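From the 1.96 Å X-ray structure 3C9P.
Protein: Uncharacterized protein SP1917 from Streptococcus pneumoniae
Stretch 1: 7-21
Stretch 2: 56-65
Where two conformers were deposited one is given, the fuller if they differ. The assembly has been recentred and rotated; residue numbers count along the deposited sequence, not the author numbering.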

ATOM      1  N   LYS A   7      -6.554 -12.672  -9.236  1.00 13.29           N
ATOM      2  CA  LYS A   7      -7.842 -12.002  -9.472  1.00 12.42           C
ATOM      3  C   LYS A   7      -7.814 -10.555  -8.946  1.00 11.99           C
ATOM      4  O   LYS A   7      -8.415  -9.663  -9.543  1.00 11.52           O
ATOM      5  N   LEU A   8      -7.095 -10.326  -7.853  1.00 11.16           N
ATOM      6  CA  LEU A   8      -6.911  -8.965  -7.332  1.00 12.38           C
ATOM      7  C   LEU A   8      -6.349  -7.970  -8.368  1.00 12.77           C
ATOM      8  O   LEU A   8      -6.738  -6.799  -8.397  1.00 13.37           O
ATOM      9  N   TYR A   9      -5.417  -8.427  -9.188  1.00 12.74           N
ATOM     10  CA  TYR A   9      -4.732  -7.533 -10.120  1.00 13.03           C
ATOM     11  C   TYR A   9      -5.702  -6.858 -11.086  1.00 13.09           C
ATOM     12  O   TYR A   9      -5.414  -5.779 -11.585  1.00 14.09           O
ATOM     13  N   ASN A  10      -6.832  -7.506 -11.368  1.00 13.53           N
ATOM     14  CA  ASN A  10      -7.756  -7.006 -12.360  1.00 14.11           C
ATOM     15  C   ASN A  10      -8.945  -6.291 -11.757  1.00 13.94           C
ATOM     16  O   ASN A  10      -9.802  -5.813 -12.497  1.00 14.53           O
HETATM   17  N   MSE A  11      -9.010  -6.231 -10.426  1.00 12.64           N
HETATM   18  CA  MSE A  11     -10.029  -5.408  -9.750  1.00 14.07           C
HETATM   19  C   MSE A  11      -9.678  -3.939  -9.910  1.00 12.15           C
HETATM   20  O   MSE A  11      -8.513  -3.590  -9.975  1.00 11.42           O
ATOM     21  N   LYS A  12     -10.696  -3.086 -10.026  1.00 11.81           N
ATOM     22  CA  LYS A  12     -10.446  -1.659 -10.257  1.00 12.40           C
ATOM     23  C   LYS A  12      -9.684  -0.999  -9.114  1.00 11.28           C
ATOM     24  O   LYS A  12     -10.032  -1.174  -7.945  1.00 11.16           O
ATOM     25  N   PHE A  13      -8.641  -0.234  -9.461  1.00 11.35           N
ATOM     26  CA  PHE A  13      -7.871   0.498  -8.458  1.00 10.92           C
ATOM     27  C   PHE A  13      -8.753   1.278  -7.483  1.00 11.05           C
ATOM     28  O   PHE A  13      -8.573   1.199  -6.268  1.00 11.53           O
ATOM     29  N   ALA A  14      -9.702   2.043  -8.004  1.00 10.33           N
ATOM     30  CA  ALA A  14     -10.371   3.023  -7.163  1.00 10.97           C
ATOM     31  C   ALA A  14     -11.145   2.359  -6.014  1.00 11.17           C
ATOM     32  O   ALA A  14     -10.967   2.723  -4.863  1.00 11.01           O
ATOM     33  N   ALA A  15     -11.975   1.367  -6.321  1.00 10.73           N
ATOM     34  CA  ALA A  15     -12.673   0.612  -5.292  1.00 11.76           C
ATOM     35  C   ALA A  15     -11.766  -0.085  -4.297  1.00 11.87           C
ATOM     36  O   ALA A  15     -12.019  -0.059  -3.088  1.00 11.84           O
ATOM     37  N   VAL A  16     -10.726  -0.749  -4.792  1.00 11.62           N
ATOM     38  CA  VAL A  16      -9.775  -1.412  -3.883  1.00 11.46           C
ATOM     39  C   VAL A  16      -9.099  -0.399  -2.931  1.00 11.60           C
ATOM     40  O   VAL A  16      -8.999  -0.645  -1.716  1.00  9.57           O
ATOM     41  N   TYR A  17      -8.613   0.715  -3.490  1.00 10.90           N
ATOM     42  CA  TYR A  17      -7.920   1.720  -2.704  1.00 11.85           C
ATOM     43  C   TYR A  17      -8.848   2.400  -1.705  1.00 11.70           C
ATOM     44  O   TYR A  17      -8.464   2.647  -0.527  1.00 12.34           O
ATOM     45  N   LEU A  18     -10.075   2.693  -2.140  1.00 11.73           N
ATOM     46  CA  LEU A  18     -11.072   3.268  -1.222  1.00 12.18           C
ATOM     47  C   LEU A  18     -11.459   2.327  -0.066  1.00 12.58           C
ATOM     48  O   LEU A  18     -11.733   2.774   1.060  1.00 12.78           O
ATOM     49  N   ALA A  19     -11.443   1.025  -0.321  1.00 13.19           N
ATOM     50  CA  ALA A  19     -11.625   0.055   0.770  1.00 13.71           C
ATOM     51  C   ALA A  19     -10.486   0.083   1.795  1.00 14.33           C
ATOM     52  O   ALA A  19     -10.738  -0.110   2.984  1.00 14.25           O
ATOM     53  N   LEU A  20      -9.237   0.288   1.347  1.00 14.80           N
ATOM     54  CA  LEU A  20      -8.097   0.483   2.275  1.00 15.95           C
ATOM     55  C   LEU A  20      -8.350   1.683   3.190  1.00 16.24           C
ATOM     56  O   LEU A  20      -8.211   1.609   4.418  1.00 15.96           O
ATOM     57  N   ILE A  21      -8.736   2.794   2.572  1.00 15.99           N
ATOM     58  CA  ILE A  21      -9.082   4.013   3.310  1.00 16.52           C
ATOM     59  C   ILE A  21     -10.211   3.769   4.310  1.00 15.87           C
ATOM     60  O   ILE A  21     -10.138   4.212   5.458  1.00 16.03           O
ATOM     61  N   ASP A  56     -10.068   4.223 -14.840  1.00 20.24           N
ATOM     62  CA  ASP A  56     -10.539   2.839 -14.696  0.50 20.18           C
ATOM     63  C   ASP A  56      -9.392   1.839 -14.607  1.00 20.15           C
ATOM     64  O   ASP A  56      -9.582   0.616 -14.729  1.00 21.53           O
ATOM     65  N   VAL A  57      -8.206   2.352 -14.291  1.00 17.99           N
ATOM     66  CA  VAL A  57      -7.003   1.533 -14.104  1.00 16.60           C
ATOM     67  C   VAL A  57      -7.256   0.419 -13.073  1.00 15.42           C
ATOM     68  O   VAL A  57      -8.001   0.618 -12.113  1.00 15.73           O
ATOM     69  N   THR A  58      -6.656  -0.748 -13.292  1.00 13.50           N
ATOM     70  CA  THR A  58      -6.770  -1.848 -12.341  1.00 12.82           C
ATOM     71  C   THR A  58      -5.780  -1.671 -11.218  1.00 12.87           C
ATOM     72  O   THR A  58      -4.771  -0.943 -11.349  1.00 11.85           O
ATOM     73  N   TYR A  59      -6.075  -2.325 -10.105  1.00 12.32           N
ATOM     74  CA  TYR A  59      -5.165  -2.320  -8.960  1.00 12.23           C
ATOM     75  C   TYR A  59      -3.793  -2.843  -9.368  1.00 12.59           C
ATOM     76  O   TYR A  59      -2.756  -2.264  -8.994  1.00 12.93           O
ATOM     77  N   GLY A  60      -3.775  -3.909 -10.170  1.00 12.07           N
ATOM     78  CA  GLY A  60      -2.502  -4.473 -10.622  1.00 12.54           C
ATOM     79  C   GLY A  60      -1.729  -3.462 -11.466  1.00 13.19           C
ATOM     80  O   GLY A  60      -0.511  -3.291 -11.308  1.00 12.66           O
ATOM     81  N   ASP A  61      -2.432  -2.802 -12.373  1.00 13.00           N
ATOM     82  CA  ASP A  61      -1.772  -1.856 -13.272  1.00 13.42           C
ATOM     83  C   ASP A  61      -1.241  -0.601 -12.546  1.00 13.15           C
ATOM     84  O   ASP A  61      -0.225  -0.030 -12.966  1.00 12.57           O
ATOM     85  N   PHE A  62      -1.912  -0.196 -11.469  1.00 12.54           N
ATOM     86  CA  PHE A  62      -1.391   0.852 -10.560  1.00 11.80           C
ATOM     87  C   PHE A  62       0.004   0.496 -10.010  1.00 12.30           C
ATOM     88  O   PHE A  62       0.953   1.288 -10.111  1.00 11.17           O
ATOM     89  N   PHE A  63       0.118  -0.699  -9.435  1.00 11.97           N
ATOM     90  CA  PHE A  63       1.409  -1.219  -8.976  1.00 12.50           C
ATOM     91  C   PHE A  63       2.430  -1.506 -10.072  1.00 12.88           C
ATOM     92  O   PHE A  63       3.622  -1.245  -9.864  1.00 14.48           O
ATOM     93  N   ARG A  64       1.986  -2.016 -11.224  1.00 12.55           N
ATOM     94  CA  ARG A  64       2.929  -2.309 -12.317  1.00 13.60           C
ATOM     95  C   ARG A  64       3.594  -1.039 -12.809  1.00 13.23           C
ATOM     96  O   ARG A  64       4.728  -1.076 -13.267  1.00 14.70           O
ATOM     97  N   GLN A  65       2.885   0.072 -12.715  1.00 12.22           N
ATOM     98  CA  GLN A  65       3.371   1.353 -13.263  1.00 14.45           C
ATOM     99  C   GLN A  65       3.921   2.352 -12.239  1.00 13.40           C
ATOM    100  O   GLN A  65       4.180   3.547 -12.574  1.00 14.34           O
TER

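Three backbone hydrogen bonds fasten the two stretches together where each prepares to enter a helix. Tyr-59 N donates to Met-11 O at 2.7 Å and almost in line, Phe-13 N donates to Val-57 O at 2.9 Å, and Gly-60 N donates to Tyr-9 O at 2.9 Å. The first two flank a single beta bridge between Lys-12 and Thr-58. Both of these residues are N-caps, and the first amides of a helix have no backbone carbonyl of an earlier turn to bond to; here Phe-13, Tyr-59 and Gly-60 spend theirs on carbonyls of the other stretch. Glycine suits position 60 because an ideal CB would point toward stretch 1 and lie only 2.7 Å from Tyr-9 O, a clash.

Thr-58, with chi1 in p, caps its own helix: Asp-61 N donates to Thr-58 OG1 at 3.0 Å. The same hydroxyl donates to water 1, with Thr-58 OG1 2.7 Å from the water oxygen. This water in turn donates to Tyr-9 O at 2.9 Å and to Asn-10 OD1 at 2.8 Å, and accepts from Arg-64 NH1 at 3.1 Å, so one molecule knits together four residues from both stretches. Water 2 adds a second link, accepting from Arg-64 NH2 and donating to Asn-10 OD1, both at 2.8 Å. Asn-10 has its CB pointing away, but, with chi1 in m, the end of its side chain comes nearer and OD1 accepts from both waters. The long, multivalent arginine fits this exposed margin: Arg-64 NH1 also forms a salt bridge with Asp-61 OD1 at 2.7 Å, while Arg-64 NH2 approaches Tyr-9 CD2 at 3.6 Å. At the other end, water 3 accepts from Ala-14 N at 3.1 Å and donates to Val-57 O at 2.7 Å, giving another early helical amide a partner.

Lys-12 lies along the outside. Its aliphatic chain passes Asp-56, with Lys-12 CD 3.2 Å from Asp-56 O, and its ammonium remains 4.5 Å from the carboxylate, measured from Lys-12 NZ to Asp-56 OD1, beyond a salt bridge.

Inside, the packing is aromatic, and Tyr-59 has the largest area covered by the other stretch. Its t rotamer carries the ring along helix 13-21, where Val-16, also t and pointing toward stretch 2, sets CG1 over the ring face, 3.4 Å from the centroid of the Tyr-59 ring. A methyl of beta-branched valine suits this CH-pi contact. Leu-8 (t, p) brings CG to 4.1 Å from Tyr-59 CD2, and farther along the helix Leu-20 (m, t), also pointing toward stretch 2, brings CD1 to 3.7 Å from Tyr-59 OH.

Phe-13, again t, fills the space between several neighbours. Its ring forms an offset stack with that of Phe-62 (chi1 t), which points toward stretch 1, centroids 4.2 Å apart and planes at 22°. Phe-13 CD1 also meets Tyr-59 CD1 at 3.7 Å, and Phe-13 CB meets Val-57 CG1 at 3.7 Å. Flat, apolar rings suit this buried site; the helix axes approach to 9.6 Å, at 84° to each other.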

ATOM      1  CB  LYS A   7      -9.022 -12.800  -8.862  1.00 12.65           C
ATOM      2  CG  LYS A   7      -9.255 -14.132  -9.610  1.00 12.67           C
ATOM      3  CD  LYS A   7     -10.373 -15.030  -9.065  1.00 13.08           C
ATOM      4  CE  LYS A   7     -10.271 -16.409  -9.773  1.00 12.60           C
ATOM      5  NZ  LYS A   7     -11.187 -17.485  -9.250  1.00 14.48           N
ATOM      6  CB  LEU A   8      -5.981  -8.995  -6.112  1.00 12.24           C
ATOM      7  CG  LEU A   8      -5.700  -7.681  -5.400  1.00 13.87           C
ATOM      8  CD1 LEU A   8      -6.987  -6.993  -4.866  1.00 13.95           C
ATOM      9  CD2 LEU A   8      -4.745  -7.961  -4.257  1.00 17.87           C
ATOM     10  CB  TYR A   9      -3.693  -8.292 -10.928  1.00 13.10           C
ATOM     11  CG  TYR A   9      -2.610  -8.995 -10.139  1.00 12.11           C
ATOM     12  CD1 TYR A   9      -2.391  -8.720  -8.771  1.00 12.39           C
ATOM     13  CD2 TYR A   9      -1.772  -9.920 -10.775  1.00 13.19           C
ATOM     14  CE1 TYR A   9      -1.407  -9.361  -8.068  1.00 10.14           C
ATOM     15  CE2 TYR A   9      -0.761 -10.564 -10.076  1.00 13.11           C
ATOM     16  CZ  TYR A   9      -0.600 -10.283  -8.718  1.00 13.96           C
ATOM     17  OH  TYR A   9       0.401 -10.911  -8.032  1.00 13.10           O
ATOM     18  CB  ASN A  10      -8.205  -8.138 -13.283  1.00 15.02           C
ATOM     19  CG  ASN A  10      -7.025  -8.820 -13.949  1.00 19.21           C
ATOM     20  OD1 ASN A  10      -6.097  -8.149 -14.417  1.00 19.04           O
ATOM     21  ND2 ASN A  10      -7.021 -10.161 -13.942  1.00 21.83           N
HETATM   22  CB  MSE A  11     -10.160  -5.797  -8.286  1.00 12.71           C
HETATM   23  CG  MSE A  11     -10.596  -7.271  -8.161  1.00 15.35           C
HETATM   24 SE   MSE A  11     -10.837  -7.706  -6.276  1.00 23.32          SE
HETATM   25  CE  MSE A  11     -10.722  -9.679  -6.403  1.00 18.50           C
ATOM     26  CB  LYS A  12     -11.753  -0.921 -10.553  1.00 12.75           C
ATOM     27  CG  LYS A  12     -12.471  -1.430 -11.812  1.00 17.44           C
ATOM     28  CD  LYS A  12     -11.662  -1.226 -13.068  1.00 21.12           C
ATOM     29  CE  LYS A  12     -12.436  -1.674 -14.363  1.00 22.87           C
ATOM     30  NZ  LYS A  12     -13.909  -1.813 -14.210  1.00 25.24           N
ATOM     31  CB  PHE A  13      -6.870   1.474  -9.111  1.00 10.93           C
ATOM     32  CG  PHE A  13      -6.237   2.400  -8.123  1.00 11.63           C
ATOM     33  CD1 PHE A  13      -5.227   1.942  -7.270  1.00 11.41           C
ATOM     34  CD2 PHE A  13      -6.703   3.714  -7.984  1.00 12.15           C
ATOM     35  CE1 PHE A  13      -4.658   2.800  -6.316  1.00 12.98           C
ATOM     36  CE2 PHE A  13      -6.164   4.551  -7.029  1.00 11.42           C
ATOM     37  CZ  PHE A  13      -5.133   4.099  -6.186  1.00 10.72           C
ATOM     38  CB  ALA A  14     -11.245   3.982  -8.000  1.00 10.02           C
ATOM     39  CB  ALA A  15     -13.594  -0.411  -5.930  1.00 10.90           C
ATOM     40  CB  VAL A  16      -8.714  -2.266  -4.656  1.00 11.55           C
ATOM     41  CG1 VAL A  16      -7.723  -2.931  -3.657  1.00 10.85           C
ATOM     42  CG2 VAL A  16      -9.436  -3.370  -5.504  1.00 11.05           C
ATOM     43  CB  TYR A  17      -7.245   2.747  -3.646  1.00 11.96           C
ATOM     44  CG  TYR A  17      -6.370   3.735  -2.931  1.00 13.15           C
ATOM     45  CD1 TYR A  17      -5.126   3.343  -2.402  1.00 13.21           C
ATOM     46  CD2 TYR A  17      -6.770   5.064  -2.789  1.00 13.88           C
ATOM     47  CE1 TYR A  17      -4.317   4.252  -1.732  1.00 13.96           C
ATOM     48  CE2 TYR A  17      -5.955   5.995  -2.128  1.00 14.09           C
ATOM     49  CZ  TYR A  17      -4.739   5.567  -1.599  1.00 13.56           C
ATOM     50  OH  TYR A  17      -3.942   6.462  -0.955  1.00 13.00           O
ATOM     51  CB  LEU A  18     -12.307   3.779  -1.971  1.00 11.67           C
ATOM     52  CG  LEU A  18     -12.046   4.971  -2.913  1.00 11.97           C
ATOM     53  CD1 LEU A  18     -13.275   5.182  -3.788  1.00 14.13           C
ATOM     54  CD2 LEU A  18     -11.730   6.200  -2.137  1.00 12.23           C
ATOM     55  CB  ALA A  19     -11.810  -1.369   0.198  1.00 14.94           C
ATOM     56  CB  LEU A  20      -6.778   0.745   1.517  1.00 16.53           C
ATOM     57  CG  LEU A  20      -5.995  -0.303   0.727  1.00 17.02           C
ATOM     58  CD1 LEU A  20      -4.741   0.347   0.171  1.00 17.54           C
ATOM     59  CD2 LEU A  20      -5.641  -1.519   1.570  1.00 19.01           C
ATOM     60  CB  ILE A  21      -9.426   5.168   2.346  1.00 16.28           C
ATOM     61  CG1 ILE A  21      -8.137   5.647   1.659  1.00 18.01           C
ATOM     62  CG2 ILE A  21     -10.103   6.345   3.109  1.00 17.57           C
ATOM     63  CD1 ILE A  21      -8.351   6.436   0.441  1.00 17.39           C
ATOM     64  CB  ASP A  56     -11.565   2.474 -15.765  0.50 20.31           C
ATOM     65  CG  ASP A  56     -12.937   3.037 -15.459  0.50 21.47           C
ATOM     66  OD1 ASP A  56     -13.541   2.658 -14.407  0.50 23.06           O
ATOM     67  OD2 ASP A  56     -13.411   3.854 -16.275  0.50 23.23           O
ATOM     68  CB  VAL A  57      -5.802   2.434 -13.673  1.00 16.55           C
ATOM     69  CG1 VAL A  57      -6.054   3.073 -12.330  1.00 16.12           C
ATOM     70  CG2 VAL A  57      -4.453   1.673 -13.673  1.00 17.27           C
ATOM     71  CB  THR A  58      -6.526  -3.228 -12.975  1.00 12.43           C
ATOM     72  OG1 THR A  58      -5.160  -3.329 -13.405  1.00 11.34           O
ATOM     73  CG2 THR A  58      -7.513  -3.478 -14.165  1.00 11.97           C
ATOM     74  CB  TYR A  59      -5.758  -3.163  -7.808  1.00 12.67           C
ATOM     75  CG  TYR A  59      -5.214  -2.802  -6.433  1.00 12.87           C
ATOM     76  CD1 TYR A  59      -5.360  -1.508  -5.913  1.00 13.60           C
ATOM     77  CD2 TYR A  59      -4.571  -3.768  -5.649  1.00 13.36           C
ATOM     78  CE1 TYR A  59      -4.883  -1.178  -4.623  1.00 13.29           C
ATOM     79  CE2 TYR A  59      -4.060  -3.447  -4.389  1.00 10.52           C
ATOM     80  CZ  TYR A  59      -4.224  -2.163  -3.884  1.00 13.79           C
ATOM     81  OH  TYR A  59      -3.720  -1.859  -2.652  1.00 14.06           O
ATOM     82  CB  ASP A  61      -2.691  -1.492 -14.414  1.00 13.27           C
ATOM     83  CG  ASP A  61      -2.671  -2.533 -15.544  1.00 16.40           C
ATOM     84  OD1 ASP A  61      -1.816  -3.466 -15.548  1.00 17.31           O
ATOM     85  OD2 ASP A  61      -3.517  -2.402 -16.444  1.00 17.65           O
ATOM     86  CB  PHE A  62      -2.383   1.101  -9.416  1.00 11.90           C
ATOM     87  CG  PHE A  62      -1.924   2.131  -8.422  1.00 12.44           C
ATOM     88  CD1 PHE A  62      -2.126   3.486  -8.656  1.00 14.19           C
ATOM     89  CD2 PHE A  62      -1.290   1.743  -7.262  1.00 12.89           C
ATOM     90  CE1 PHE A  62      -1.711   4.449  -7.716  1.00 12.17           C
ATOM     91  CE2 PHE A  62      -0.860   2.705  -6.312  1.00 14.09           C
ATOM     92  CZ  PHE A  62      -1.086   4.051  -6.555  1.00 12.93           C
ATOM     93  CB  PHE A  63       1.213  -2.433  -8.054  1.00 12.12           C
ATOM     94  CG  PHE A  63       0.781  -2.044  -6.695  1.00 13.68           C
ATOM     95  CD1 PHE A  63      -0.543  -1.787  -6.427  1.00 13.80           C
ATOM     96  CD2 PHE A  63       1.722  -1.850  -5.688  1.00 15.17           C
ATOM     97  CE1 PHE A  63      -0.965  -1.385  -5.123  1.00 13.46           C
ATOM     98  CE2 PHE A  63       1.311  -1.460  -4.396  1.00 16.07           C
ATOM     99  CZ  PHE A  63      -0.032  -1.221  -4.130  1.00 13.60           C
ATOM    100  CB  ARG A  64       2.270  -3.026 -13.499  1.00 14.20           C
ATOM    101  CG  ARG A  64       1.797  -4.434 -13.200  1.00 14.02           C
ATOM    102  CD  ARG A  64       1.135  -5.037 -14.451  1.00 14.05           C
ATOM    103  NE  ARG A  64       0.618  -6.382 -14.160  1.00 15.42           N
ATOM    104  CZ  ARG A  64      -0.668  -6.692 -14.003  1.00 17.25           C
ATOM    105  NH1 ARG A  64      -1.614  -5.767 -14.149  1.00 15.24           N
ATOM    106  NH2 ARG A  64      -1.013  -7.949 -13.717  1.00 14.84           N
ATOM    107  CB  GLN A  65       2.260   1.985 -14.101  1.00 14.28           C
ATOM    108  CG  GLN A  65       1.927   1.128 -15.335  1.00 18.74           C
ATOM    109  CD  GLN A  65       0.719   1.647 -16.093  1.00 24.88           C
ATOM    110  OE1 GLN A  65      -0.400   1.640 -15.578  1.00 28.29           O
ATOM    111  NE2 GLN A  65       0.937   2.104 -17.316  1.00 26.64           N
TER
HETATM  112  O   HOH W   1      -4.691  -5.756 -14.427  1.00 17.98           O
HETATM  113  O   HOH W   2      -3.458  -8.947 -14.506  1.00 17.94           O
HETATM  114  O   HOH W   3      -9.696   2.498 -11.062  1.00 16.04           O